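Local coordinates for protein glucosamine--fructose-6-phosphate aminotransferase [isomerizing] (Francisella tularensis subsp. tularensis, PDB 3TBF) that probably converts fructose 6-phosphate to glucosamine 6-phosphate with glutamine as nitrogen donor, the fragment here being the C-terminal part built of two SIS domains, at residues K78-P83 with V180-K185; S103-I108 with Q127-S132; M133-V138 with F151-G156. One frame throughout, in Å; residues are numbered along the deposited sequence.

Contact 1 (K78-P83 with V180-K185)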
loop_
_atom_site.group_PDB
_atom_site.type_symbol
_atom_site.label_atom_id
_atom_site.label_comp_id
_atom_site.label_asym_id
_atom_site.label_seq_id
_atom_site.Cartn_x
_atom_site.Cartn_y
_atom_site.Cartn_z
ATOM N N LYS A 78 17.171 7.806 -1.050
ATOM C CA LYS A 78 18.421 7.342 -1.586
ATOM C C LYS A 78 19.382 8.469 -1.954
ATOM O O LYS A 78 20.557 8.368 -1.638
ATOM C CB LYS A 78 18.167 6.499 -2.854
ATOM C CG LYS A 78 19.426 6.081 -3.592
ATOM C CD LYS A 78 19.152 4.959 -4.633
ATOM C CE LYS A 78 20.435 4.615 -5.365
ATOM N NZ LYS A 78 20.234 3.562 -6.394
ATOM N N TYR A 79 18.892 9.506 -2.652
ATOM C CA TYR A 79 19.722 10.583 -3.158
ATOM C C TYR A 79 19.789 11.797 -2.270
ATOM O O TYR A 79 20.857 12.303 -2.050
ATOM C CB TYR A 79 19.253 11.012 -4.550
ATOM C CG TYR A 79 19.495 9.977 -5.596
ATOM C CD1 TYR A 79 20.750 9.809 -6.175
ATOM C CD2 TYR A 79 18.495 9.129 -6.000
ATOM C CE1 TYR A 79 20.992 8.819 -7.156
ATOM C CE2 TYR A 79 18.720 8.142 -6.961
ATOM C CZ TYR A 79 19.963 7.997 -7.539
ATOM O OH TYR A 79 20.132 7.039 -8.492
ATOM N N ALA A 80 18.674 12.299 -1.783
ATOM C CA ALA A 80 18.689 13.423 -0.821
ATOM C C ALA A 80 18.954 13.014 0.618
ATOM O O ALA A 80 19.233 13.863 1.452
ATOM C CB ALA A 80 17.419 14.183 -0.885
ATOM N N LYS A 81 18.795 11.729 0.925
ATOM C CA LYS A 81 18.923 11.216 2.271
ATOM C C LYS A 81 18.061 11.914 3.315
ATOM O O LYS A 81 18.462 12.069 4.465
ATOM C CB LYS A 81 20.372 11.259 2.701
ATOM C CG LYS A 81 21.286 10.738 1.641
ATOM C CD LYS A 81 22.169 9.647 2.100
ATOM C CE LYS A 81 22.510 8.751 0.909
ATOM N NZ LYS A 81 21.932 7.326 0.963
ATOM N N VAL A 82 16.859 12.305 2.930
ATOM C CA VAL A 82 15.900 12.811 3.872
ATOM C C VAL A 82 14.820 11.750 4.046
ATOM O O VAL A 82 14.370 11.176 3.085
ATOM C CB VAL A 82 15.322 14.116 3.386
ATOM C CG1 VAL A 82 14.359 14.724 4.411
ATOM C CG2 VAL A 82 16.474 15.062 3.134
ATOM N N PRO A 83 14.462 11.430 5.306
ATOM C CA PRO A 83 13.423 10.433 5.446
ATOM C C PRO A 83 12.082 10.921 4.834
ATOM O O PRO A 83 11.768 12.128 4.864
ATOM C CB PRO A 83 13.345 10.223 6.957
ATOM C CG PRO A 83 13.921 11.407 7.544
ATOM C CD PRO A 83 14.956 11.909 6.598
ATOM N N VAL A 180 17.428 19.352 -5.858
ATOM C CA VAL A 180 17.500 20.586 -5.104
ATOM C C VAL A 180 17.751 20.381 -3.618
ATOM O O VAL A 180 18.583 21.013 -3.038
ATOM C CB VAL A 180 16.199 21.392 -5.253
ATOM C CG1 VAL A 180 16.135 22.543 -4.180
ATOM C CG2 VAL A 180 16.063 21.942 -6.745
ATOM N N ILE A 181 17.036 19.441 -3.014
ATOM C CA ILE A 181 17.204 19.111 -1.603
ATOM C C ILE A 181 18.548 18.475 -1.380
ATOM O O ILE A 181 19.230 18.785 -0.420
ATOM C CB ILE A 181 16.084 18.142 -1.107
ATOM C CG1 ILE A 181 14.753 18.840 -1.217
ATOM C CG2 ILE A 181 16.277 17.750 0.381
ATOM C CD1 ILE A 181 14.714 20.226 -0.479
ATOM N N ALA A 182 18.924 17.585 -2.273
ATOM C CA ALA A 182 20.178 16.889 -2.141
ATOM C C ALA A 182 21.314 17.873 -2.069
ATOM O O ALA A 182 22.239 17.704 -1.275
ATOM C CB ALA A 182 20.410 15.935 -3.293
ATOM N N LYS A 183 21.267 18.881 -2.920
ATOM C CA LYS A 183 22.348 19.847 -3.009
ATOM C C LYS A 183 22.412 20.737 -1.782
ATOM O O LYS A 183 23.467 21.007 -1.236
ATOM C CB LYS A 183 22.110 20.726 -4.219
ATOM C CG LYS A 183 23.065 21.876 -4.386
ATOM C CD LYS A 183 22.977 22.292 -5.809
ATOM C CE LYS A 183 23.573 23.665 -6.081
ATOM N NZ LYS A 183 24.999 23.564 -6.465
ATOM N N LEU A 184 21.257 21.194 -1.356
ATOM C CA LEU A 184 21.163 22.071 -0.199
ATOM C C LEU A 184 21.643 21.388 1.092
ATOM O O LEU A 184 22.108 22.049 2.011
ATOM C CB LEU A 184 19.708 22.460 -0.026
ATOM C CG LEU A 184 19.395 23.904 0.257
ATOM C CD1 LEU A 184 20.302 24.863 -0.538
ATOM C CD2 LEU A 184 17.939 24.142 -0.098
ATOM N N LYS A 185 21.486 20.070 1.167
ATOM C CA LYS A 185 21.832 19.345 2.363
ATOM C C LYS A 185 23.115 18.607 2.147
ATOM O O LYS A 185 23.453 17.737 2.910
ATOM C CB LYS A 185 20.729 18.345 2.737
ATOM C CG LYS A 185 19.402 19.002 3.018
ATOM C CD LYS A 185 18.867 18.675 4.351
ATOM C CE LYS A 185 17.685 19.587 4.680
ATOM N NZ LYS A 185 17.807 20.227 6.017
#

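Contact 2 (S103-I108 with Q127-S132)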
loop_
_atom_site.group_PDB
_atom_site.type_symbol
_atom_site.label_atom_id
_atom_site.label_comp_id
_atom_site.label_asym_id
_atom_site.label_seq_id
_atom_site.Cartn_x
_atom_site.Cartn_y
_atom_site.Cartn_z
ATOM N N SER A 103 9.142 18.499 9.777
ATOM C CA SER A 103 8.429 17.830 8.719
ATOM C C SER A 103 7.920 18.815 7.688
ATOM O O SER A 103 7.286 19.802 8.051
ATOM C CB SER A 103 7.240 17.086 9.291
ATOM O OG SER A 103 7.520 15.724 9.305
ATOM N N LEU A 104 8.161 18.526 6.416
ATOM C CA LEU A 104 7.625 19.331 5.328
ATOM C C LEU A 104 6.435 18.597 4.770
ATOM O O LEU A 104 6.520 17.407 4.498
ATOM C CB LEU A 104 8.684 19.502 4.233
ATOM C CG LEU A 104 8.295 20.299 3.004
ATOM C CD1 LEU A 104 8.106 21.767 3.420
ATOM C CD2 LEU A 104 9.312 20.106 1.886
ATOM N N PHE A 105 5.318 19.288 4.669
ATOM C CA PHE A 105 4.099 18.753 4.103
ATOM C C PHE A 105 4.116 19.010 2.587
ATOM O O PHE A 105 4.158 20.134 2.131
ATOM C CB PHE A 105 2.876 19.411 4.766
ATOM C CG PHE A 105 1.568 18.856 4.303
ATOM C CD1 PHE A 105 0.988 19.291 3.113
ATOM C CD2 PHE A 105 0.927 17.876 5.012
ATOM C CE1 PHE A 105 -0.229 18.754 2.665
ATOM C CE2 PHE A 105 -0.306 17.362 4.582
ATOM C CZ PHE A 105 -0.857 17.788 3.390
ATOM N N VAL A 106 4.166 17.945 1.805
ATOM C CA VAL A 106 4.199 18.029 0.362
ATOM C C VAL A 106 2.921 17.404 -0.152
ATOM O O VAL A 106 2.624 16.242 0.158
ATOM C CB VAL A 106 5.346 17.254 -0.199
ATOM C CG1 VAL A 106 5.277 17.208 -1.768
ATOM C CG2 VAL A 106 6.636 17.840 0.276
ATOM N N SER A 107 2.125 18.181 -0.885
ATOM C CA SER A 107 0.979 17.630 -1.570
ATOM C C SER A 107 1.211 17.563 -3.095
ATOM O O SER A 107 2.032 18.277 -3.677
ATOM C CB SER A 107 -0.252 18.441 -1.245
ATOM O OG SER A 107 -0.119 19.762 -1.658
ATOM N N ILE A 108 0.585 16.593 -3.728
ATOM C CA ILE A 108 0.720 16.461 -5.152
ATOM C C ILE A 108 -0.673 16.453 -5.737
ATOM O O ILE A 108 -1.500 15.679 -5.302
ATOM C CB ILE A 108 1.409 15.154 -5.518
ATOM C CG1 ILE A 108 2.760 15.010 -4.777
ATOM C CG2 ILE A 108 1.642 15.108 -7.030
ATOM C CD1 ILE A 108 3.424 13.662 -4.956
ATOM N N GLN A 127 -0.672 21.763 12.751
ATOM C CA GLN A 127 0.206 20.728 13.286
ATOM C C GLN A 127 1.637 21.212 13.234
ATOM O O GLN A 127 1.943 22.297 12.753
ATOM C CB GLN A 127 -0.001 19.401 12.536
ATOM C CG GLN A 127 -1.385 18.773 12.806
ATOM C CD GLN A 127 -1.637 17.438 12.084
ATOM O OE1 GLN A 127 -1.992 16.427 12.720
ATOM N NE2 GLN A 127 -1.489 17.438 10.768
ATOM N N ASN A 128 2.525 20.377 13.717
ATOM C CA ASN A 128 3.921 20.715 13.834
ATOM C C ASN A 128 4.745 20.731 12.530
ATOM O O ASN A 128 5.922 20.413 12.562
ATOM C CB ASN A 128 4.533 19.683 14.785
ATOM C CG ASN A 128 5.830 20.142 15.391
ATOM O OD1 ASN A 128 6.097 21.363 15.482
ATOM N ND2 ASN A 128 6.654 19.173 15.826
ATOM N N TYR A 129 4.183 21.075 11.389
ATOM C CA TYR A 129 5.026 21.047 10.175
ATOM C C TYR A 129 5.786 22.360 10.057
ATOM O O TYR A 129 5.298 23.393 10.520
ATOM C CB TYR A 129 4.196 20.864 8.907
ATOM C CG TYR A 129 3.522 19.528 8.790
ATOM C CD1 TYR A 129 4.202 18.443 8.288
ATOM C CD2 TYR A 129 2.205 19.354 9.161
ATOM C CE1 TYR A 129 3.600 17.206 8.144
ATOM C CE2 TYR A 129 1.591 18.127 9.041
ATOM C CZ TYR A 129 2.297 17.051 8.517
ATOM O OH TYR A 129 1.692 15.823 8.392
ATOM N N VAL A 130 6.956 22.329 9.427
ATOM C CA VAL A 130 7.730 23.543 9.207
ATOM C C VAL A 130 7.126 24.377 8.074
ATOM O O VAL A 130 7.340 25.585 7.982
ATOM C CB VAL A 130 9.222 23.232 8.898
ATOM C CG1 VAL A 130 9.865 22.504 10.064
ATOM C CG2 VAL A 130 9.384 22.407 7.629
ATOM N N GLY A 131 6.383 23.713 7.200
ATOM C CA GLY A 131 5.746 24.388 6.068
ATOM C C GLY A 131 5.147 23.429 5.056
ATOM O O GLY A 131 5.106 22.225 5.290
ATOM N N SER A 132 4.680 23.967 3.939
ATOM C CA SER A 132 4.030 23.166 2.901
ATOM C C SER A 132 4.522 23.510 1.492
ATOM O O SER A 132 4.926 24.647 1.200
ATOM C CB SER A 132 2.515 23.347 2.958
ATOM O OG SER A 132 2.182 24.724 2.934
#

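Contact 3 (M133-V138 with F151-G156)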
loop_
_atom_site.group_PDB
_atom_site.type_symbol
_atom_site.label_atom_id
_atom_site.label_comp_id
_atom_site.label_asym_id
_atom_site.label_seq_id
_atom_site.Cartn_x
_atom_site.Cartn_y
_atom_site.Cartn_z
HETATM N N MSE A 133 4.474 22.509 0.621
HETATM C CA MSE A 133 4.831 22.677 -0.770
HETATM C C MSE A 133 3.841 21.915 -1.594
HETATM O O MSE A 133 3.522 20.809 -1.277
HETATM C CB MSE A 133 6.223 22.141 -1.055
HETATM C CG MSE A 133 6.571 22.188 -2.553
HETATM SE SE MSE A 133 8.397 21.657 -2.912
HETATM C CE MSE A 133 8.169 19.664 -2.908
ATOM N N CYS A 134 3.382 22.504 -2.672
ATOM C CA CYS A 134 2.502 21.834 -3.585
ATOM C C CYS A 134 3.199 21.514 -4.878
ATOM O O CYS A 134 3.834 22.375 -5.463
ATOM C CB CYS A 134 1.316 22.728 -3.946
ATOM S SG CYS A 134 0.200 21.746 -5.011
ATOM N N ILE A 135 3.065 20.286 -5.345
ATOM C CA ILE A 135 3.433 19.964 -6.728
ATOM C C ILE A 135 2.154 19.964 -7.546
ATOM O O ILE A 135 1.373 19.015 -7.474
ATOM C CB ILE A 135 4.073 18.609 -6.844
ATOM C CG1 ILE A 135 5.244 18.545 -5.891
ATOM C CG2 ILE A 135 4.451 18.262 -8.289
ATOM C CD1 ILE A 135 6.395 18.155 -6.479
ATOM N N CYS A 136 1.915 21.045 -8.296
ATOM C CA CYS A 136 0.573 21.224 -8.913
ATOM C C CYS A 136 0.711 21.658 -10.347
ATOM O O CYS A 136 1.752 22.134 -10.730
ATOM C CB CYS A 136 -0.318 22.187 -8.087
ATOM S SG CYS A 136 -2.038 22.617 -8.818
ATOM N N ASN A 137 -0.347 21.457 -11.123
ATOM C CA ASN A 137 -0.386 21.815 -12.542
ATOM C C ASN A 137 -1.191 23.094 -12.888
ATOM O O ASN A 137 -1.010 23.674 -13.955
ATOM C CB ASN A 137 -0.938 20.673 -13.384
ATOM C CG ASN A 137 -0.560 20.821 -14.857
ATOM O OD1 ASN A 137 0.605 21.001 -15.171
ATOM N ND2 ASN A 137 -1.535 20.738 -15.742
ATOM N N VAL A 138 -2.068 23.510 -11.991
ATOM C CA VAL A 138 -2.953 24.657 -12.215
ATOM C C VAL A 138 -2.557 25.764 -11.265
ATOM O O VAL A 138 -2.852 25.687 -10.073
ATOM C CB VAL A 138 -4.413 24.289 -11.957
ATOM C CG1 VAL A 138 -5.334 25.589 -12.004
ATOM C CG2 VAL A 138 -4.848 23.195 -12.932
ATOM N N PHE A 151 5.797 24.111 -6.676
ATOM C CA PHE A 151 6.515 23.705 -7.846
ATOM C C PHE A 151 5.479 23.313 -8.915
ATOM O O PHE A 151 4.727 22.356 -8.727
ATOM C CB PHE A 151 7.407 22.527 -7.543
ATOM C CG PHE A 151 8.210 22.108 -8.701
ATOM C CD1 PHE A 151 7.606 21.883 -9.948
ATOM C CD2 PHE A 151 9.565 21.977 -8.609
ATOM C CE1 PHE A 151 8.341 21.512 -11.068
ATOM C CE2 PHE A 151 10.315 21.629 -9.750
ATOM C CZ PHE A 151 9.680 21.383 -10.970
HETATM N N MSE A 152 5.467 24.046 -10.039
HETATM C CA MSE A 152 4.475 23.839 -11.057
HETATM C C MSE A 152 5.008 22.851 -12.103
HETATM O O MSE A 152 6.087 23.007 -12.612
HETATM C CB MSE A 152 4.167 25.170 -11.764
HETATM C CG MSE A 152 3.762 26.319 -10.846
HETATM SE SE MSE A 152 2.234 25.834 -9.693
HETATM C CE MSE A 152 0.942 25.603 -11.187
ATOM N N THR A 153 4.224 21.837 -12.416
ATOM C CA THR A 153 4.447 21.016 -13.573
ATOM C C THR A 153 3.965 21.796 -14.796
ATOM O O THR A 153 3.275 22.770 -14.669
ATOM C CB THR A 153 3.670 19.698 -13.454
ATOM O OG1 THR A 153 2.271 19.998 -13.248
ATOM C CG2 THR A 153 4.202 18.857 -12.275
ATOM N N LYS A 154 4.393 21.404 -15.983
ATOM C CA LYS A 154 3.907 22.028 -17.194
ATOM C C LYS A 154 3.265 20.959 -18.010
ATOM O O LYS A 154 3.733 20.655 -19.096
ATOM C CB LYS A 154 5.018 22.592 -18.022
ATOM C CG LYS A 154 5.948 23.565 -17.338
ATOM C CD LYS A 154 5.258 24.482 -16.423
ATOM C CE LYS A 154 5.911 25.782 -16.419
ATOM N NZ LYS A 154 5.927 26.379 -15.092
ATOM N N ALA A 155 2.232 20.345 -17.480
ATOM C CA ALA A 155 1.543 19.329 -18.219
ATOM C C ALA A 155 0.530 19.909 -19.233
ATOM O O ALA A 155 0.190 19.212 -20.192
ATOM C CB ALA A 155 0.879 18.345 -17.269
ATOM N N GLY A 156 0.084 21.158 -19.075
ATOM C CA GLY A 156 -1.058 21.661 -19.850
ATOM C C GLY A 156 -2.312 20.966 -19.361
ATOM O O GLY A 156 -2.301 20.422 -18.291
HETATM O O HOH W 1 1.305 24.722 -14.771
#

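Contact 1 (K78-P83 with V180-K185)
A80 and A182 bring the last turn of helix 63-80 against the end of helix 165-184, their CA atoms 4.0 Å apart, an approach that small side chains on both helices allow. The methyl of A182 lies over the backbone of the other helix: its CB is 3.9 Å from A80 CA and equally near the carbonyl oxygen of Y79. A80 in turn directs its own CB at the partner helix, where it meets CG2 of I181 at 4.0 Å. That same methyl of I181 is shared with V82, whose CG2 approaches to 3.9 Å, the two branched side chains crossing at about a right angle. In I181 CG2 stands anti to the backbone N and takes up both contacts, whereas the longer CG1 branch leads away from residues 78-83. K81, with positive phi (54°), is the first residue to leave the helical backbone; after it V82 points its CB toward the other segment. The contact is thus wholly apolar between side chains. Polar groups beside it are bonded elsewhere, the A80 carbonyl to the S187 hydroxyl and the Y79 hydroxyl to D333. Around the contact, F51 of helix 47-52 packs on I181, and V82 leans on I57 of strand 56-61.

Contact 2 (S103-I108 with Q127-S132)
Two backbone hydrogen bonds join S103 and F105 to the chain at V130 and G131, and F105 pairs in parallel with S132. V130 N donates to S103 O at 2.9 Å, and F105 N donates to G131 O at 3.0 Å, the second being the straighter with 167° at the hydrogen. Beyond them the F105 carbonyl oxygen receives a CA-H...O contact from S132 CA at 3.1 Å. The chain turns a corner at V130, just before the strand pairing at S132.

The aromatic interaction is carried by F105 and Y129. They form a T-shaped (edge-to-face) pair in which F105 offers its edge to the face of Y129, the planes at 82° and the centroids 5.5 Å apart. CD2 of F105 is the touching atom, reaching CZ of the tyrosine at 3.9 Å. F105 CB lies over the same ring, 4.0 Å from its centroid, as a CH-pi contact. CG of Y129 is anti to its carbonyl carbon (chi1 -67°); the ring beyond it meets S103 with CD1, 3.5 Å from S103 CB, and the S103 carbonyl oxygen sits at the ring edge.

Methyl groups also rest on backbone. L104 CD1 lies 3.6 Å from G131 O, where glycine presents backbone alone, and V130, preceding G131 in the chain, lays CG2 against the S103 carbonyl. The apolar pair between L104 CD1 and V130 CG2 is a light one. F177 of helix 165-184 packs on L104, while S124 of helix 115-124 touches the side chains of both F105 and Y129.

Strand 103-109, helix 115-124 and strand 129-136 make a beta-alpha-beta unit, the right-handed crossover recurring in the alpha/beta sandwich of SIS domains with its parallel five-stranded sheet.

Contact 3 (M133-V138 with F151-G156)
N137 grips the chain beyond strand 149-152 with both ends of its amide. OD1 accepts two hydrogen bonds, from T153 OG1 at 2.7 Å and from A155 N at 2.9 Å, both arriving from the same face of the carboxamide plane. ND2 donates to G156 O at 2.7 Å, nearly in the amide plane but bent to 133° at the hydrogen. These three bonds fix the rotation of the amide and pin residues 153-156 beside the strand end. CG of N137 lies anti to the backbone N (chi1 -161°), which starts the side chain towards these partners. A water donates to the carbonyl oxygens of N137 and T153 and bridges the two backbones.

Further back, the parallel strands are joined by F151 N to C134 O and C136 N to F151 O; T153 N to C136 O, 3.0 Å long, continues the pattern just past the end of strand 149-152. Packing completes the contact. I135 and T153 cross at about a right angle and meet through their CG2 methyls, 4.0 Å apart. Selenomethionine M152 is bent at chi2 and chi3, and M152 CE lies 3.5 Å from V138 C. T169 of helix 165-184 touches T153 and A155, and V144 of helix 142-146 packs on C136 and M152.

Strand 129-136, helix 142-146 and strand 149-152 form the beta-alpha-beta unit at one border of the SIS domain's parallel sheet.

How the contacts relate
Contacts 2 and 3 follow one another along the chain, and both fall between the two segments of contact 1. They share strand 129-136: contact 2 joins its start to strand 103-109, contact 3 its end to strand 149-152, so three successive strands of one parallel sheet are tied together. Their centres are about 17 Å apart, yet they touch, with probable hydrogen bonds from M133 N to F105 O and from I135 N to S107 O. Contact 1 lies between the ends of helices 63-80 and 165-184, where residues 78-83 lead into strand 84-88 of the same sheet; its centre is about 16 Å from that of contact 2 and 21 Å from that of contact 3. Helix 165-184 also packs on residues of both other contacts, linking sheet and helices.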